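Local atomic coordinates of uncharacterized protein (Bacteroides eggerthii, PDB entry 4L3R), a protein that is of unknown function and belongs to the DUF4847 family, which is placed in the calycin clan. Residues 12-24 against 131-145. Numbering follows the deposited sequence.
Sequences DKTWKLSRITTEK and YFKDGNTTKVMGFTA
A classic beta bulge breaks the antiparallel pairing of strands 15-22 and 137-144, the first and last of the chain: S18 and R19 both face G142. G142 O takes a nearly straight bond from S18 N (2.9 Å, 177°), a weak one from S18 OG and a long, weak one from R19 N, while G142 N returns a bond to R19 O (2.8 Å). S18 OG comes to that carbonyl because it sits between its own N and carbonyl carbon (chi1 59°). R19 lays one face of its guanidinium over G142 CA. Regular hydrogen-bonded pairs flank the bulge, K16 with T144 and T21 with V140; beside the latter, T21 CG2 packs on V140 CG2 at 3.6 Å. On the sheet face carrying L17, I20, M141 and F143, L17 CD1 stands over the F143 ring, 4.2 Å from its centroid, and I20 CG1 runs alongside M141 CG. I20 CG2 meets the F132 ring at its edge, near CZ, the two side chains crossing at about a right angle, and helix 106-116 covers this side through F111, L107 and V110. At one end A145 CB sits over the six-membered ring of W15 (3.8 Å to the centroid, 16° off the normal). At the other, E23 CG meets the Y131 ring edge at CE2 (3.9 Å). Beyond, a type II' turn from D134 to T137 closes the hairpin of strands 127-134 and 137-144, bridged by K139 NZ to D134 OD2. Strand 15-22 thus joins the C-terminal hairpin to strand 54-61, a first-to-last strand pairing consistent with a calycin-like fold.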
# COMPACT_ATOMS: atom_id res chain seq x y z
N ASP B 12 2.00 -7.28 4.63
CA ASP B 12 2.08 -8.70 4.25
C ASP B 12 1.48 -9.62 5.33
O ASP B 12 2.20 -10.39 5.98
CB ASP B 12 3.56 -9.06 3.96
CG ASP B 12 3.81 -10.44 3.37
OD1 ASP B 12 2.98 -10.90 2.54
OD2 ASP B 12 4.86 -11.04 3.69
N LYS B 13 0.16 -9.52 5.54
CA LYS B 13 -0.50 -10.33 6.56
C LYS B 13 -1.98 -10.50 6.30
O LYS B 13 -2.65 -9.58 5.82
CB LYS B 13 -0.29 -9.71 7.95
CG LYS B 13 -0.75 -8.25 8.09
CD LYS B 13 -0.63 -7.74 9.51
CE LYS B 13 0.81 -7.56 9.96
NZ LYS B 13 0.89 -6.78 11.21
N THR B 14 -2.50 -11.68 6.68
CA THR B 14 -3.91 -12.02 6.61
C THR B 14 -4.42 -12.07 8.04
O THR B 14 -3.87 -12.80 8.87
CB THR B 14 -4.09 -13.33 5.85
OG1 THR B 14 -3.59 -13.15 4.53
CG2 THR B 14 -5.54 -13.78 5.80
N TRP B 15 -5.45 -11.27 8.34
CA TRP B 15 -6.07 -11.22 9.66
C TRP B 15 -7.08 -12.34 9.75
O TRP B 15 -7.96 -12.42 8.89
CB TRP B 15 -6.73 -9.86 9.89
CG TRP B 15 -5.73 -8.77 10.03
CD1 TRP B 15 -5.31 -7.91 9.05
CD2 TRP B 15 -4.90 -8.51 11.17
NE1 TRP B 15 -4.33 -7.08 9.55
CE2 TRP B 15 -4.05 -7.44 10.84
CE3 TRP B 15 -4.83 -9.07 12.46
CZ2 TRP B 15 -3.14 -6.89 11.76
CZ3 TRP B 15 -3.92 -8.55 13.36
CH2 TRP B 15 -3.09 -7.46 13.01
N LYS B 16 -6.94 -13.23 10.74
CA LYS B 16 -7.82 -14.38 10.94
C LYS B 16 -8.74 -14.09 12.12
O LYS B 16 -8.24 -13.75 13.19
CB LYS B 16 -6.98 -15.65 11.18
CG LYS B 16 -7.78 -16.91 11.54
CD LYS B 16 -8.63 -17.45 10.41
CE LYS B 16 -9.46 -18.62 10.90
NZ LYS B 16 -9.85 -19.54 9.79
N LEU B 17 -10.06 -14.24 11.94
CA LEU B 17 -11.03 -14.02 13.00
C LEU B 17 -10.79 -14.95 14.19
O LEU B 17 -10.63 -16.16 13.99
CB LEU B 17 -12.45 -14.25 12.47
CG LEU B 17 -13.59 -13.94 13.45
CD1 LEU B 17 -13.78 -12.44 13.60
CD2 LEU B 17 -14.87 -14.65 13.02
N SER B 18 -10.74 -14.39 15.40
CA SER B 18 -10.55 -15.16 16.64
C SER B 18 -11.76 -15.04 17.60
O SER B 18 -11.91 -15.90 18.46
CB SER B 18 -9.28 -14.70 17.36
OG SER B 18 -9.35 -13.32 17.68
N ARG B 19 -12.60 -13.99 17.46
CA ARG B 19 -13.73 -13.78 18.36
C ARG B 19 -14.68 -12.69 17.87
O ARG B 19 -14.25 -11.81 17.12
CB ARG B 19 -13.21 -13.38 19.77
CG ARG B 19 -12.28 -12.18 19.79
CD ARG B 19 -11.47 -12.10 21.07
NE ARG B 19 -10.68 -10.87 21.14
CZ ARG B 19 -11.12 -9.69 21.59
NH1 ARG B 19 -12.36 -9.55 22.03
NH2 ARG B 19 -10.30 -8.64 21.60
N ILE B 20 -15.96 -12.77 18.27
CA ILE B 20 -16.99 -11.74 18.02
C ILE B 20 -17.75 -11.62 19.33
O ILE B 20 -18.57 -12.47 19.62
CB ILE B 20 -17.92 -11.99 16.81
CG1 ILE B 20 -17.11 -12.40 15.58
CG2 ILE B 20 -18.74 -10.72 16.54
CD1 ILE B 20 -17.90 -12.45 14.25
N THR B 21 -17.46 -10.60 20.13
CA THR B 21 -18.05 -10.49 21.46
C THR B 21 -18.49 -9.06 21.77
O THR B 21 -18.45 -8.19 20.90
CB THR B 21 -17.02 -11.02 22.46
OG1 THR B 21 -17.59 -11.05 23.76
CG2 THR B 21 -15.71 -10.23 22.46
N THR B 22 -18.96 -8.84 23.01
CA THR B 22 -19.43 -7.53 23.47
C THR B 22 -18.23 -6.61 23.71
O THR B 22 -17.10 -7.09 23.80
CB THR B 22 -20.29 -7.67 24.73
OG1 THR B 22 -19.56 -8.44 25.69
CG2 THR B 22 -21.63 -8.32 24.43
N GLU B 23 -18.49 -5.30 23.82
CA GLU B 23 -17.45 -4.27 23.94
C GLU B 23 -16.33 -4.62 24.94
O GLU B 23 -15.16 -4.54 24.56
CB GLU B 23 -18.06 -2.90 24.29
CG GLU B 23 -17.19 -1.73 23.84
CD GLU B 23 -17.79 -0.35 23.95
OE1 GLU B 23 -19.00 -0.23 24.29
OE2 GLU B 23 -17.07 0.63 23.66
N LYS B 24 -16.68 -5.04 26.17
CA LYS B 24 -15.68 -5.39 27.19
C LYS B 24 -15.84 -6.84 27.70
O LYS B 24 -15.40 -7.16 28.80
CB LYS B 24 -15.79 -4.40 28.37
CG LYS B 24 -15.67 -2.94 27.94
CD LYS B 24 -15.43 -2.00 29.11
CE LYS B 24 -15.30 -0.56 28.68
NZ LYS B 24 -14.98 0.33 29.83
N TYR B 131 -14.28 -2.37 16.25
CA TYR B 131 -15.51 -2.03 16.95
C TYR B 131 -16.57 -1.76 15.92
O TYR B 131 -16.32 -0.99 14.99
CB TYR B 131 -15.31 -0.81 17.85
CG TYR B 131 -14.44 -1.09 19.05
CD1 TYR B 131 -13.06 -1.25 18.91
CD2 TYR B 131 -14.98 -1.17 20.33
CE1 TYR B 131 -12.25 -1.53 20.01
CE2 TYR B 131 -14.18 -1.44 21.44
CZ TYR B 131 -12.82 -1.62 21.27
OH TYR B 131 -12.05 -1.89 22.38
N PHE B 132 -17.76 -2.38 16.06
CA PHE B 132 -18.86 -2.18 15.12
C PHE B 132 -20.17 -2.02 15.85
O PHE B 132 -20.31 -2.55 16.96
CB PHE B 132 -18.92 -3.34 14.11
CG PHE B 132 -19.37 -4.67 14.66
CD1 PHE B 132 -18.46 -5.55 15.23
CD2 PHE B 132 -20.70 -5.07 14.57
CE1 PHE B 132 -18.88 -6.79 15.72
CE2 PHE B 132 -21.11 -6.33 15.02
CZ PHE B 132 -20.19 -7.18 15.59
N LYS B 133 -21.13 -1.31 15.24
CA LYS B 133 -22.43 -1.11 15.86
C LYS B 133 -23.42 -2.15 15.32
O LYS B 133 -23.53 -2.36 14.11
CB LYS B 133 -22.94 0.34 15.70
CG LYS B 133 -23.40 0.78 14.30
CD LYS B 133 -24.92 0.86 14.20
CE LYS B 133 -25.37 1.32 12.84
NZ LYS B 133 -26.83 1.57 12.80
N ASP B 134 -24.12 -2.84 16.25
CA ASP B 134 -25.13 -3.86 15.95
C ASP B 134 -26.43 -3.35 16.58
O ASP B 134 -26.73 -3.65 17.73
CB ASP B 134 -24.69 -5.23 16.50
CG ASP B 134 -25.69 -6.35 16.29
OD1 ASP B 134 -26.43 -6.31 15.28
OD2 ASP B 134 -25.71 -7.29 17.12
N GLY B 135 -27.13 -2.50 15.84
CA GLY B 135 -28.34 -1.85 16.33
C GLY B 135 -27.96 -0.77 17.33
O GLY B 135 -27.13 0.09 17.01
N ASN B 136 -28.49 -0.86 18.56
CA ASN B 136 -28.17 0.08 19.64
C ASN B 136 -26.93 -0.35 20.45
O ASN B 136 -26.51 0.39 21.33
CB ASN B 136 -29.38 0.25 20.59
CG ASN B 136 -30.57 0.94 19.97
OD1 ASN B 136 -30.62 1.21 18.77
ND2 ASN B 136 -31.56 1.27 20.80
N THR B 137 -26.35 -1.54 20.15
CA THR B 137 -25.19 -2.06 20.88
C THR B 137 -23.89 -1.86 20.10
O THR B 137 -23.91 -1.57 18.91
CB THR B 137 -25.38 -3.57 21.18
OG1 THR B 137 -25.18 -4.33 19.98
CG2 THR B 137 -26.75 -3.89 21.81
N THR B 138 -22.76 -2.04 20.80
CA THR B 138 -21.41 -1.97 20.25
C THR B 138 -20.73 -3.29 20.55
O THR B 138 -20.57 -3.63 21.73
CB THR B 138 -20.66 -0.77 20.83
OG1 THR B 138 -21.24 0.42 20.30
CG2 THR B 138 -19.16 -0.79 20.49
N LYS B 139 -20.31 -4.02 19.50
CA LYS B 139 -19.63 -5.31 19.62
C LYS B 139 -18.23 -5.19 19.06
O LYS B 139 -17.88 -4.15 18.49
CB LYS B 139 -20.43 -6.42 18.91
CG LYS B 139 -21.43 -7.13 19.83
CD LYS B 139 -22.83 -7.14 19.28
CE LYS B 139 -23.76 -7.88 20.21
NZ LYS B 139 -25.18 -7.72 19.82
N VAL B 140 -17.40 -6.22 19.26
CA VAL B 140 -16.04 -6.21 18.76
C VAL B 140 -15.72 -7.51 18.05
O VAL B 140 -16.10 -8.58 18.52
CB VAL B 140 -14.98 -5.94 19.87
CG1 VAL B 140 -15.12 -4.53 20.40
CG2 VAL B 140 -15.06 -6.96 21.01
N MSE B 141 -14.99 -7.40 16.93
CA MSE B 141 -14.46 -8.53 16.18
C MSE B 141 -12.97 -8.55 16.41
O MSE B 141 -12.31 -7.56 16.09
CB MSE B 141 -14.72 -8.39 14.68
CG MSE B 141 -16.10 -8.77 14.22
SE MSE B 141 -16.18 -8.57 12.29
CE MSE B 141 -16.41 -6.69 12.29
N GLY B 142 -12.44 -9.63 16.97
CA GLY B 142 -11.01 -9.75 17.22
C GLY B 142 -10.36 -10.58 16.14
O GLY B 142 -10.95 -11.55 15.67
N PHE B 143 -9.14 -10.20 15.73
CA PHE B 143 -8.37 -10.92 14.71
C PHE B 143 -6.94 -11.15 15.17
O PHE B 143 -6.43 -10.41 16.01
CB PHE B 143 -8.35 -10.15 13.39
CG PHE B 143 -9.68 -9.91 12.74
CD1 PHE B 143 -10.50 -8.87 13.16
CD2 PHE B 143 -10.11 -10.69 11.68
CE1 PHE B 143 -11.75 -8.66 12.57
CE2 PHE B 143 -11.35 -10.47 11.09
CZ PHE B 143 -12.17 -9.47 11.55
N THR B 144 -6.28 -12.16 14.57
CA THR B 144 -4.87 -12.47 14.81
C THR B 144 -4.15 -12.61 13.46
O THR B 144 -4.76 -13.04 12.47
CB THR B 144 -4.72 -13.73 15.66
OG1 THR B 144 -5.39 -14.82 15.02
CG2 THR B 144 -5.26 -13.55 17.07
N ALA B 145 -2.86 -12.24 13.42
CA ALA B 145 -2.01 -12.36 12.24
C ALA B 145 -0.74 -13.09 12.64
O ALA B 145 -0.09 -12.67 13.60
CB ALA B 145 -1.67 -10.98 11.69